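Local coordinates for glycosyl hydrolase, BNR repeat (Ralstonia eutropha, PDB 3B7F), which is a seven-bladed beta-propeller protein, probably a glycosyl hydrolase related to the non-viral sialidases, whose substrate is not established, at residues A[270-275]-A[314-319]. Sequence-based numbering, arbitrary orientation.
Sequences DAMPRE and AVYVTR. With EDO (1,2-ethanediol), chain M; EDO (1,2-ethanediol), chain H.
Met272, present as selenomethionine, lays the end of its side chain over one face of the Tyr316 ring. The methyl CE makes a CH-pi contact. It lies 3.7 Å from the centroid of the Tyr316 ring, 15° off the ring normal. It is shifted toward the CG side of the ring, with Met272 CE 3.6 Å from Tyr316 CG. The selenium makes a Met-aromatic contact from an oblique position. Met272 SE is 4.5 Å from the ring centroid of Tyr316 and 3.8 Å from its CD2. The Met272 chain is bent at both chi2 (-72°) and chi3 (-70°). These bends fold the methyl back over the ring.

Pro273 adds a looser apolar contact. Its CD approaches Tyr316 CE2 at 4.3 Å, oblique to the ring. Met272 and Pro273 thus both meet the aromatic part of Tyr316, and the link between the segments is apolar. The polar end of the tyrosine is held elsewhere: its OH is hydrogen-bonded to Arg327 NH1.

At the far end of 314-319, away from the contact, Arg319 NE makes a weak hydrogen bond to O2 of the 1,2-ethanediol of chain H (3.1 Å), probably a molecule from the crystallisation liquor.

The contact joins a connecting loop to one blade of the propeller. Residues 270-275 lie between strand 264-266, outermost in the preceding blade, and strand 282-285, which begins the next. Tyr316 belongs to strand 315-318, third in that next blade, between strands 293-297 and 326-328. Pro297 touches both Met272 and Tyr316, and Trp325, just before strand 326-328, also packs on Met272.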
# COMPACT_ATOMS: atom_id res chain seq x y z
N ASP A 270 -13.23 4.78 -15.63
CA ASP A 270 -13.79 5.20 -16.92
C ASP A 270 -14.31 6.65 -16.93
O ASP A 270 -14.60 7.16 -18.00
CB ASP A 270 -14.89 4.21 -17.37
CG ASP A 270 -14.32 2.85 -17.76
OD1 ASP A 270 -13.11 2.77 -18.01
OD2 ASP A 270 -15.09 1.85 -17.86
N ALA A 271 -14.43 7.30 -15.76
CA ALA A 271 -14.78 8.71 -15.67
C ALA A 271 -13.56 9.60 -15.84
O ALA A 271 -13.71 10.81 -15.94
CB ALA A 271 -15.48 9.01 -14.35
N MSE A 272 -12.35 9.01 -15.84
CA MSE A 272 -11.12 9.75 -16.05
C MSE A 272 -11.01 10.28 -17.47
O MSE A 272 -11.62 9.70 -18.39
CB MSE A 272 -9.88 8.88 -15.74
CG MSE A 272 -9.63 8.59 -14.26
SE MSE A 272 -9.00 10.12 -13.22
CE MSE A 272 -7.20 10.31 -13.97
N PRO A 273 -10.26 11.39 -17.65
CA PRO A 273 -10.13 11.92 -19.00
C PRO A 273 -9.32 10.93 -19.85
O PRO A 273 -8.41 10.26 -19.34
CB PRO A 273 -9.37 13.24 -18.81
CG PRO A 273 -9.45 13.56 -17.35
CD PRO A 273 -9.50 12.21 -16.69
N ARG A 274 -9.70 10.82 -21.13
CA ARG A 274 -9.09 9.91 -22.08
C ARG A 274 -7.57 10.08 -22.14
O ARG A 274 -6.84 9.07 -22.17
CB ARG A 274 -9.65 10.11 -23.48
CG ARG A 274 -9.27 9.00 -24.45
CD ARG A 274 -9.00 9.49 -25.86
NE ARG A 274 -7.82 10.36 -25.92
CZ ARG A 274 -6.56 9.95 -25.79
NH1 ARG A 274 -6.24 8.67 -25.62
NH2 ARG A 274 -5.58 10.84 -25.83
N GLU A 275 -7.10 11.32 -22.15
CA GLU A 275 -5.64 11.54 -22.30
C GLU A 275 -4.84 11.22 -21.05
O GLU A 275 -3.66 11.05 -21.15
CB GLU A 275 -5.26 12.96 -22.82
CG GLU A 275 -5.35 14.13 -21.81
CD GLU A 275 -6.76 14.54 -21.45
OE1 GLU A 275 -7.76 13.87 -21.87
OE2 GLU A 275 -6.85 15.58 -20.76
N ALA A 314 0.40 14.86 -11.57
CA ALA A 314 -0.81 15.25 -10.90
C ALA A 314 -1.38 14.09 -10.12
O ALA A 314 -1.24 12.93 -10.51
CB ALA A 314 -1.88 15.81 -11.92
N VAL A 315 -2.02 14.43 -9.02
CA VAL A 315 -2.83 13.53 -8.25
C VAL A 315 -4.24 13.79 -8.78
O VAL A 315 -4.54 14.91 -9.22
CB VAL A 315 -2.75 13.87 -6.72
CG1 VAL A 315 -3.90 13.28 -5.93
CG2 VAL A 315 -1.41 13.48 -6.14
N TYR A 316 -5.11 12.78 -8.78
CA TYR A 316 -6.52 13.01 -9.12
C TYR A 316 -7.32 12.63 -7.92
O TYR A 316 -7.03 11.62 -7.29
CB TYR A 316 -7.00 12.26 -10.38
CG TYR A 316 -6.73 13.02 -11.66
CD1 TYR A 316 -5.43 13.15 -12.14
CD2 TYR A 316 -7.76 13.64 -12.36
CE1 TYR A 316 -5.15 13.86 -13.26
CE2 TYR A 316 -7.48 14.35 -13.50
CZ TYR A 316 -6.18 14.44 -13.96
OH TYR A 316 -5.87 15.13 -15.10
N VAL A 317 -8.31 13.47 -7.59
CA VAL A 317 -9.24 13.20 -6.50
C VAL A 317 -10.64 12.95 -7.06
O VAL A 317 -10.98 13.44 -8.14
CB VAL A 317 -9.30 14.39 -5.50
CG1 VAL A 317 -9.98 15.59 -6.14
CG2 VAL A 317 -10.02 14.00 -4.19
N THR A 318 -11.42 12.13 -6.33
CA THR A 318 -12.86 11.99 -6.54
C THR A 318 -13.48 12.24 -5.15
O THR A 318 -12.91 11.83 -4.17
CB THR A 318 -13.33 10.62 -7.12
OG1 THR A 318 -14.75 10.67 -7.32
CG2 THR A 318 -12.95 9.41 -6.22
N ARG A 319 -14.55 13.01 -5.08
CA ARG A 319 -15.31 13.23 -3.85
C ARG A 319 -16.73 12.67 -3.95
O ARG A 319 -17.56 12.91 -3.07
CB ARG A 319 -15.31 14.72 -3.53
CG ARG A 319 -13.86 15.26 -3.31
CD ARG A 319 -13.88 16.64 -2.65
NE ARG A 319 -12.59 16.98 -2.00
CZ ARG A 319 -11.58 17.61 -2.60
NH1 ARG A 319 -11.65 18.02 -3.86
NH2 ARG A 319 -10.48 17.84 -1.92
C1 EDO M . -1.95 6.82 -21.69
O1 EDO M . -1.77 7.67 -20.58
C2 EDO M . -3.42 6.81 -22.05
O2 EDO M . -3.80 8.17 -22.27
C1 EDO H . -14.88 16.00 2.44
O1 EDO H . -15.15 14.66 2.88
C2 EDO H . -13.76 16.08 1.39
O2 EDO H . -13.98 15.28 0.20